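Local structure of B-agarase (Agarivorans gilvus, 5Z6P) at residues H234-H239 with Y744-D749; A250-L255 with R404-D409; I308-T313 with A415-V420. The protein hydrolyses agarose, the galactose-rich polysaccharide of red algal cell walls, as a beta-agarase of glycoside hydrolase family 50. All blocks are in the same frame, centred on the assembly; numbering follows the deposited sequence.

Contact 1 of 3, residues H234-H239 with Y744-D749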
loop_
_atom_site.group_PDB
_atom_site.type_symbol
_atom_site.label_atom_id
_atom_site.label_comp_id
_atom_site.label_asym_id
_atom_site.label_seq_id
_atom_site.Cartn_x
_atom_site.Cartn_y
_atom_site.Cartn_z
ATOM N N HIS A 234 13.862 6.877 21.193
ATOM C CA HIS A 234 14.249 7.372 19.891
ATOM C C HIS A 234 14.227 8.887 19.943
ATOM O O HIS A 234 13.628 9.468 20.847
ATOM C CB HIS A 234 13.331 6.812 18.776
ATOM C CG HIS A 234 11.943 7.376 18.783
ATOM N ND1 HIS A 234 11.606 8.541 18.119
ATOM C CD2 HIS A 234 10.805 6.940 19.372
ATOM C CE1 HIS A 234 10.327 8.797 18.312
ATOM N NE2 HIS A 234 9.819 7.845 19.075
ATOM N N ALA A 235 14.885 9.513 18.972
ATOM C CA ALA A 235 15.181 10.944 19.001
ATOM C C ALA A 235 14.000 11.876 19.268
ATOM O O ALA A 235 14.173 12.914 19.903
ATOM C CB ALA A 235 15.847 11.351 17.693
ATOM N N GLN A 236 12.813 11.551 18.771
ATOM C CA GLN A 236 11.710 12.486 18.947
ATOM C C GLN A 236 10.588 11.917 19.816
ATOM O O GLN A 236 9.465 12.403 19.777
ATOM C CB GLN A 236 11.175 12.936 17.576
ATOM C CG GLN A 236 12.198 13.748 16.768
ATOM C CD GLN A 236 11.644 14.256 15.447
ATOM O OE1 GLN A 236 11.815 13.626 14.409
ATOM N NE2 GLN A 236 10.976 15.388 15.486
ATOM N N LYS A 237 10.901 10.906 20.618
ATOM C CA LYS A 237 9.915 10.367 21.565
ATOM C C LYS A 237 9.450 11.421 22.591
ATOM O O LYS A 237 10.236 12.244 23.044
ATOM C CB LYS A 237 10.480 9.138 22.281
ATOM C CG LYS A 237 9.538 8.553 23.300
ATOM C CD LYS A 237 10.078 7.280 23.877
ATOM C CE LYS A 237 9.185 6.784 24.982
ATOM N NZ LYS A 237 9.622 5.474 25.485
ATOM N N ILE A 238 8.158 11.405 22.916
ATOM C CA ILE A 238 7.580 12.299 23.921
ATOM C C ILE A 238 7.534 11.607 25.282
ATOM O O ILE A 238 6.989 10.512 25.397
ATOM C CB ILE A 238 6.147 12.756 23.530
ATOM C CG1 ILE A 238 6.180 13.728 22.341
ATOM C CG2 ILE A 238 5.442 13.404 24.704
ATOM C CD1 ILE A 238 6.795 15.059 22.641
ATOM N N HIS A 239 8.082 12.252 26.312
ATOM C CA HIS A 239 8.183 11.635 27.648
ATOM C C HIS A 239 7.230 12.182 28.703
ATOM O O HIS A 239 7.106 11.600 29.771
ATOM C CB HIS A 239 9.612 11.757 28.183
ATOM C CG HIS A 239 10.650 11.242 27.236
ATOM N ND1 HIS A 239 11.298 12.057 26.334
ATOM C CD2 HIS A 239 11.137 9.998 27.040
ATOM C CE1 HIS A 239 12.151 11.337 25.630
ATOM N NE2 HIS A 239 12.071 10.082 26.036
ATOM N N TYR A 744 8.141 13.693 12.122
ATOM C CA TYR A 744 9.462 13.112 11.959
ATOM C C TYR A 744 10.327 14.084 11.155
ATOM O O TYR A 744 9.976 14.456 10.038
ATOM C CB TYR A 744 9.393 11.754 11.258
ATOM C CG TYR A 744 8.814 10.612 12.087
ATOM C CD1 TYR A 744 9.571 9.991 13.067
ATOM C CD2 TYR A 744 7.525 10.147 11.866
ATOM C CE1 TYR A 744 9.068 8.944 13.815
ATOM C CE2 TYR A 744 7.004 9.089 12.608
ATOM C CZ TYR A 744 7.784 8.497 13.586
ATOM O OH TYR A 744 7.294 7.462 14.324
ATOM N N GLN A 745 11.458 14.497 11.711
ATOM C CA GLN A 745 12.206 15.597 11.097
ATOM C C GLN A 745 12.788 15.286 9.710
ATOM O O GLN A 745 12.730 16.137 8.831
ATOM C CB GLN A 745 13.328 16.070 12.020
ATOM C CG GLN A 745 13.859 17.447 11.639
ATOM C CD GLN A 745 12.769 18.493 11.574
ATOM O OE1 GLN A 745 12.000 18.668 12.516
ATOM N NE2 GLN A 745 12.693 19.196 10.457
ATOM N N PRO A 746 13.359 14.086 9.506
ATOM C CA PRO A 746 13.866 13.859 8.147
ATOM C C PRO A 746 12.756 13.757 7.081
ATOM O O PRO A 746 13.042 14.030 5.930
ATOM C CB PRO A 746 14.624 12.530 8.264
ATOM C CG PRO A 746 14.899 12.368 9.737
ATOM C CD PRO A 746 13.714 12.979 10.412
ATOM N N MET A 747 11.530 13.383 7.457
ATOM C CA MET A 747 10.434 13.363 6.489
ATOM C C MET A 747 10.095 14.792 6.097
ATOM O O MET A 747 10.013 15.114 4.912
ATOM C CB MET A 747 9.192 12.640 7.041
ATOM C CG MET A 747 9.425 11.178 7.365
ATOM S SD MET A 747 10.108 10.206 6.007
ATOM C CE MET A 747 8.664 10.116 4.922
ATOM N N VAL A 748 9.907 15.642 7.099
ATOM C CA VAL A 748 9.658 17.063 6.886
ATOM C C VAL A 748 10.761 17.715 6.045
ATOM O O VAL A 748 10.482 18.473 5.106
ATOM C CB VAL A 748 9.545 17.819 8.227
ATOM C CG1 VAL A 748 9.404 19.310 7.992
ATOM C CG2 VAL A 748 8.372 17.295 9.037
ATOM N N ASP A 749 12.011 17.413 6.370
ATOM C CA ASP A 749 13.117 18.025 5.645
ATOM C C ASP A 749 13.152 17.535 4.191
ATOM O O ASP A 749 13.369 18.315 3.279
ATOM C CB ASP A 749 14.460 17.735 6.311
ATOM C CG ASP A 749 14.625 18.405 7.683
ATOM O OD1 ASP A 749 13.805 19.246 8.118
ATOM O OD2 ASP A 749 15.612 18.055 8.335
HETATM O O HOH W 1 9.236 18.030 14.226
#
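With CG anti to the carbonyl carbon (chi1 -65°) and the chain extended beyond it (chi2 -177°), Gln236 carries its amide across to the start of helix 745-762. There its OE1 accepts a hydrogen bond from the backbone N of Gln745 at 2.9 Å, in the carbonyl plane and on a lone pair, with an N-H...O angle of 156°. The same oxygen lies 3.4 Å from CA of Tyr744, the N-cap residue. Glutamine suits this place because its long side chain spans the gap and its amide works at both ends: while OE1 takes the helix N-H, NE2 donates to the carbonyl of Pro743. The Tyr744 side chain is buried, and its OH bonds to Asp719. Gln745 bends at chi2 and puts NE2 2.6 Å from OD1 of Asp749, one turn on, from above the carboxylate plane. A water links Gln236 NE2 and Gln745 OE1 weakly. Gln236 sits in a type I turn, His234 to Lys237, in the loop between strand 199-210 and helix 241-255. An N-H of the first helical turn has no carbonyl within the helix to bind, so a neutral oxygen from this distant loop supplies an acceptor, probably aided by the partial positive charge of the helix start.

Contact 2 of 3, residues A250-L255 with R404-D409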
loop_
_atom_site.group_PDB
_atom_site.type_symbol
_atom_site.label_atom_id
_atom_site.label_comp_id
_atom_site.label_asym_id
_atom_site.label_seq_id
_atom_site.Cartn_x
_atom_site.Cartn_y
_atom_site.Cartn_z
ATOM N N ALA A 250 7.274 24.929 20.355
ATOM C CA ALA A 250 8.398 25.099 19.439
ATOM C C ALA A 250 7.967 24.959 17.964
ATOM O O ALA A 250 8.320 25.791 17.133
ATOM C CB ALA A 250 9.495 24.112 19.766
ATOM N N GLU A 251 7.206 23.915 17.645
ATOM C CA GLU A 251 6.757 23.740 16.272
ATOM C C GLU A 251 5.878 24.898 15.846
ATOM O O GLU A 251 6.051 25.430 14.757
ATOM C CB GLU A 251 5.991 22.426 16.068
ATOM C CG GLU A 251 5.653 22.225 14.595
ATOM C CD GLU A 251 4.657 21.102 14.304
ATOM O OE1 GLU A 251 4.205 20.417 15.242
ATOM O OE2 GLU A 251 4.315 20.927 13.114
ATOM N N LEU A 252 4.941 25.292 16.707
ATOM C CA LEU A 252 4.041 26.391 16.392
ATOM C C LEU A 252 4.788 27.684 16.083
ATOM O O LEU A 252 4.364 28.462 15.234
ATOM C CB LEU A 252 3.053 26.619 17.536
ATOM C CG LEU A 252 1.994 25.521 17.679
ATOM C CD1 LEU A 252 0.988 25.869 18.766
ATOM C CD2 LEU A 252 1.286 25.292 16.360
ATOM N N THR A 253 5.906 27.896 16.768
ATOM C CA THR A 253 6.746 29.060 16.525
ATOM C C THR A 253 7.415 28.934 15.162
ATOM O O THR A 253 7.434 29.874 14.388
ATOM C CB THR A 253 7.799 29.221 17.640
ATOM O OG1 THR A 253 7.127 29.542 18.859
ATOM C CG2 THR A 253 8.795 30.322 17.311
ATOM N N GLU A 254 7.939 27.749 14.872
ATOM C CA GLU A 254 8.513 27.459 13.564
ATOM C C GLU A 254 7.493 27.679 12.436
ATOM O O GLU A 254 7.797 28.308 11.424
ATOM C CB GLU A 254 9.054 26.029 13.554
ATOM C CG GLU A 254 9.638 25.559 12.244
ATOM C CD GLU A 254 10.999 26.158 11.943
ATOM O OE1 GLU A 254 11.587 26.795 12.846
ATOM O OE2 GLU A 254 11.476 25.995 10.795
ATOM N N LEU A 255 6.276 27.185 12.623
ATOM C CA LEU A 255 5.221 27.334 11.614
ATOM C C LEU A 255 4.838 28.793 11.397
ATOM O O LEU A 255 4.344 29.155 10.336
ATOM C CB LEU A 255 3.986 26.517 11.998
ATOM C CG LEU A 255 4.129 25.000 11.846
ATOM C CD1 LEU A 255 2.931 24.298 12.402
ATOM C CD2 LEU A 255 4.322 24.650 10.376
ATOM N N ARG A 404 -4.601 16.617 24.594
ATOM C CA ARG A 404 -3.476 16.956 25.459
ATOM C C ARG A 404 -2.731 18.183 24.955
ATOM O O ARG A 404 -2.376 19.064 25.731
ATOM C CB ARG A 404 -2.499 15.784 25.567
ATOM C CG ARG A 404 -3.011 14.608 26.394
ATOM C CD ARG A 404 -2.012 13.482 26.355
ATOM N NE ARG A 404 -2.287 12.472 27.358
ATOM C CZ ARG A 404 -2.306 11.167 27.117
ATOM N NH1 ARG A 404 -2.084 10.708 25.892
ATOM N NH2 ARG A 404 -2.560 10.316 28.102
ATOM N N LYS A 405 -2.514 18.239 23.646
ATOM C CA LYS A 405 -1.726 19.316 23.048
ATOM C C LYS A 405 -2.454 20.650 22.970
ATOM O O LYS A 405 -1.862 21.700 23.199
ATOM C CB LYS A 405 -1.274 18.931 21.639
ATOM C CG LYS A 405 -0.139 17.928 21.592
ATOM C CD LYS A 405 0.289 17.637 20.164
ATOM C CE LYS A 405 0.486 18.917 19.370
ATOM N NZ LYS A 405 1.366 18.677 18.191
ATOM N N TYR A 406 -3.736 20.597 22.629
ATOM C CA TYR A 406 -4.458 21.782 22.199
ATOM C C TYR A 406 -5.741 22.080 22.976
ATOM O O TYR A 406 -6.382 23.098 22.734
ATOM C CB TYR A 406 -4.854 21.657 20.722
ATOM C CG TYR A 406 -3.747 21.569 19.702
ATOM C CD1 TYR A 406 -2.617 22.378 19.768
ATOM C CD2 TYR A 406 -3.857 20.686 18.640
ATOM C CE1 TYR A 406 -1.627 22.285 18.819
ATOM C CE2 TYR A 406 -2.878 20.591 17.689
ATOM C CZ TYR A 406 -1.770 21.384 17.776
ATOM O OH TYR A 406 -0.820 21.252 16.808
ATOM N N GLY A 407 -6.149 21.183 23.863
ATOM C CA GLY A 407 -7.491 21.264 24.415
ATOM C C GLY A 407 -7.610 21.795 25.829
ATOM O O GLY A 407 -8.637 21.609 26.477
ATOM N N ALA A 408 -6.563 22.450 26.314
ATOM C CA ALA A 408 -6.601 23.046 27.643
ATOM C C ALA A 408 -7.744 24.057 27.750
ATOM O O ALA A 408 -7.971 24.844 26.829
ATOM C CB ALA A 408 -5.279 23.704 27.957
ATOM N N ASP A 409 -8.464 24.013 28.868
ATOM C CA ASP A 409 -9.572 24.931 29.146
ATOM C C ASP A 409 -10.731 24.764 28.172
ATOM O O ASP A 409 -11.410 25.731 27.835
ATOM C CB ASP A 409 -9.090 26.386 29.127
ATOM C CG ASP A 409 -7.816 26.587 29.919
ATOM O OD1 ASP A 409 -7.704 25.998 31.017
ATOM O OD2 ASP A 409 -6.926 27.329 29.446
HETATM O O HOH W 2 2.187 20.959 17.021
#
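Tyr406 and Leu252 supply most of the surface buried here, and Glu251 much of the rest. Leu252 holds CG anti to its carbonyl carbon (chi1 -71°), which sends its branch out from helix 241-255 so that CD1 meets CE1 of Tyr406 at 4.4 Å. The methyl group arrives at the edge of the ring, near its plane, a loose apolar touch. One face of that ring is taken by its own neighbour, with CB of Lys405 4.0 Å above the plane of Tyr406 and over its centre, so the two side chains lie together at the end of helix 397-406. Two helices far apart in sequence thus meet at the protein surface, and both also rest on helix 413-428, where Val420 touches Leu252 and Tyr406 alike; the group is a small helical cluster at the surface of the chain. The polar half of the contact runs through one water. It donates to OE1 of Glu251 at 2.7 Å, accepts from NZ of Lys405 at 2.7 Å, and lies 3.0 Å from OH of Tyr406. OE1 of Glu251 and NZ of Lys405 are 4.4 Å apart, too far for a salt bridge, so the water stands in for direct pairing. Each charge has a firmer partner elsewhere: OE2 of Glu251 pairs with Arg424, and NZ of Lys405 with Asp741. Tyrosine is apt at this position because its ring can lie against aliphatic carbon while its hydroxyl reaches the water.

Contact 3 of 3, residues I308-T313 with A415-V420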
loop_
_atom_site.group_PDB
_atom_site.type_symbol
_atom_site.label_atom_id
_atom_site.label_comp_id
_atom_site.label_asym_id
_atom_site.label_seq_id
_atom_site.Cartn_x
_atom_site.Cartn_y
_atom_site.Cartn_z
ATOM N N ILE A 308 -5.988 12.461 5.845
ATOM C CA ILE A 308 -5.959 13.617 6.718
ATOM C C ILE A 308 -7.288 13.657 7.480
ATOM O O ILE A 308 -8.198 14.412 7.179
ATOM C CB ILE A 308 -5.678 14.893 5.922
ATOM C CG1 ILE A 308 -4.382 14.677 5.123
ATOM C CG2 ILE A 308 -5.533 16.086 6.862
ATOM C CD1 ILE A 308 -4.104 15.687 4.091
ATOM N N ARG A 309 -7.349 12.802 8.490
ATOM C CA ARG A 309 -8.565 12.517 9.232
ATOM C C ARG A 309 -8.164 11.642 10.415
ATOM O O ARG A 309 -7.013 11.182 10.476
ATOM C CB ARG A 309 -9.596 11.812 8.349
ATOM C CG ARG A 309 -9.173 10.422 7.887
ATOM C CD ARG A 309 -10.216 9.788 6.964
ATOM N NE ARG A 309 -9.995 8.358 6.776
ATOM C CZ ARG A 309 -10.643 7.620 5.877
ATOM N NH1 ARG A 309 -11.557 8.184 5.095
ATOM N NH2 ARG A 309 -10.382 6.327 5.760
ATOM N N LEU A 310 -9.097 11.405 11.339
ATOM C CA LEU A 310 -8.786 10.647 12.549
ATOM C C LEU A 310 -9.219 9.180 12.473
ATOM O O LEU A 310 -8.727 8.345 13.220
ATOM C CB LEU A 310 -9.441 11.287 13.767
ATOM C CG LEU A 310 -8.942 12.645 14.233
ATOM C CD1 LEU A 310 -9.365 12.871 15.667
ATOM C CD2 LEU A 310 -7.438 12.787 14.068
ATOM N N ALA A 311 -10.120 8.882 11.545
ATOM C CA ALA A 311 -10.814 7.598 11.513
ATOM C C ALA A 311 -9.902 6.380 11.427
ATOM O O ALA A 311 -10.307 5.283 11.791
ATOM C CB ALA A 311 -11.796 7.583 10.352
ATOM N N ASN A 312 -8.679 6.557 10.937
ATOM C CA ASN A 312 -7.775 5.423 10.795
ATOM C C ASN A 312 -6.772 5.293 11.959
ATOM O O ASN A 312 -5.908 4.418 11.920
ATOM C CB ASN A 312 -7.000 5.499 9.457
ATOM C CG ASN A 312 -7.878 5.238 8.225
ATOM O OD1 ASN A 312 -8.948 5.808 8.072
ATOM N ND2 ASN A 312 -7.397 4.387 7.337
ATOM N N THR A 313 -6.907 6.134 12.990
ATOM C CA THR A 313 -5.994 6.146 14.140
ATOM C C THR A 313 -6.417 5.236 15.329
ATOM O O THR A 313 -5.667 5.035 16.275
ATOM C CB THR A 313 -5.812 7.598 14.670
ATOM O OG1 THR A 313 -7.057 8.109 15.173
ATOM C CG2 THR A 313 -5.337 8.511 13.546
ATOM N N ALA A 415 -10.345 21.818 15.909
ATOM C CA ALA A 415 -10.236 22.996 15.063
ATOM C C ALA A 415 -8.789 23.464 15.006
ATOM O O ALA A 415 -8.318 23.937 13.988
ATOM C CB ALA A 415 -11.127 24.110 15.573
ATOM N N LYS A 416 -8.075 23.331 16.111
ATOM C CA LYS A 416 -6.689 23.758 16.113
ATOM C C LYS A 416 -5.876 22.788 15.269
ATOM O O LYS A 416 -5.025 23.195 14.491
ATOM C CB LYS A 416 -6.148 23.843 17.540
ATOM C CG LYS A 416 -4.723 24.341 17.643
ATOM C CD LYS A 416 -4.582 25.787 17.190
ATOM C CE LYS A 416 -3.223 26.350 17.616
ATOM N NZ LYS A 416 -3.049 27.763 17.193
ATOM N N TRP A 417 -6.149 21.501 15.432
ATOM C CA TRP A 417 -5.479 20.476 14.645
ATOM C C TRP A 417 -5.639 20.721 13.136
ATOM O O TRP A 417 -4.684 20.613 12.383
ATOM C CB TRP A 417 -6.001 19.083 15.020
ATOM C CG TRP A 417 -5.468 17.992 14.141
ATOM C CD1 TRP A 417 -4.216 17.455 14.161
ATOM C CD2 TRP A 417 -6.180 17.301 13.116
ATOM N NE1 TRP A 417 -4.101 16.476 13.212
ATOM C CE2 TRP A 417 -5.298 16.354 12.555
ATOM C CE3 TRP A 417 -7.483 17.378 12.624
ATOM C CZ2 TRP A 417 -5.667 15.503 11.518
ATOM C CZ3 TRP A 417 -7.852 16.535 11.583
ATOM C CH2 TRP A 417 -6.943 15.613 11.042
ATOM N N ARG A 418 -6.850 21.065 12.708
ATOM C CA ARG A 418 -7.098 21.398 11.314
ATOM C C ARG A 418 -6.253 22.577 10.851
ATOM O O ARG A 418 -5.653 22.520 9.785
ATOM C CB ARG A 418 -8.581 21.705 11.078
ATOM C CG ARG A 418 -9.459 20.480 11.022
ATOM C CD ARG A 418 -10.924 20.838 10.810
ATOM N NE ARG A 418 -11.727 19.942 11.623
ATOM C CZ ARG A 418 -12.408 20.314 12.694
ATOM N NH1 ARG A 418 -12.434 21.585 13.057
ATOM N NH2 ARG A 418 -13.078 19.416 13.379
ATOM N N ASP A 419 -6.226 23.647 11.642
ATOM C CA ASP A 419 -5.435 24.821 11.296
ATOM C C ASP A 419 -3.945 24.507 11.203
ATOM O O ASP A 419 -3.283 24.885 10.238
ATOM C CB ASP A 419 -5.660 25.952 12.306
ATOM C CG ASP A 419 -6.995 26.650 12.116
ATOM O OD1 ASP A 419 -7.640 26.442 11.069
ATOM O OD2 ASP A 419 -7.398 27.411 13.018
ATOM N N VAL A 420 -3.418 23.817 12.205
ATOM C CA VAL A 420 -2.005 23.473 12.215
ATOM C C VAL A 420 -1.631 22.518 11.068
ATOM O O VAL A 420 -0.588 22.670 10.451
ATOM C CB VAL A 420 -1.603 22.862 13.559
ATOM C CG1 VAL A 420 -0.211 22.259 13.486
ATOM C CG2 VAL A 420 -1.675 23.931 14.634
#
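The carbonyl oxygen of Leu310 is gripped twice by Thr313, through the backbone N at 2.9 Å and through OG1 at 2.6 Å. The hydroxyl comes in the carbonyl plane and on a lone pair. Together these bonds close the type I turn from Leu310 to Thr313, and threonine suits its last position because its short hydroxyl can reach back over the turn. OG1 is also bonded to Ser396. The side chain of Leu310 is the apolar partner: its CD2 sits over one face of Trp417, 4.3 Å from the centroid of the six-membered ring and 16° off the normal, a CH-pi contact. Trp417 has CG anti to its backbone N (chi1 173°), which projects the indole from helix 413-428 toward the loop. The far rim of the ring reaches the backbone, CH2 lying 3.8 Å from N of Arg309, which approaches at the edge and in plane. CG2 of Ile308 adds a peripheral touch, 4.4 Å from the same CH2. Tryptophan suits the place because its broad indole spans Ile308, Arg309 and Leu310, and its one polar atom, NE1, is satisfied by OH of Tyr398. Arg309 starts away from the helix; it is held instead by Asn312, whose OD1 accepts from NE at 3.0 Å and NH2 at 2.8 Å of Arg309, side-on and near the guanidinium plane. Strand 299-305 runs parallel to strand 709-714, and the loop lies just past its C-terminal end. Parallel strands with a loop leaving that end, in a family 50 glycosidase, are consistent with the (beta/alpha)8 barrel of clan GH-A, in which the loops at this end of the strands surround the substrate cleft.

In the fold
Contacts 1 and 3 are partly buried, whereas contact 2 lies at the surface, its centre about 31 Å from the chain centre. Contacts 2 and 3 share a helical neighbourhood: helices 397-406 and 413-428 follow each other in the chain, and the two contacts touch where Leu255 meets Val420 and Tyr406 meets Lys416. Contact 1 touches neither, though its loop leads directly into helix 241-255, which carries one half of contact 2. Along the chain, contacts 2 and 3 both fall within the long loop closed by contact 1. Chemistry follows place: an amide meeting a helix start in contact 1, a shared water between charges in contact 2, and tryptophan packing in contact 3.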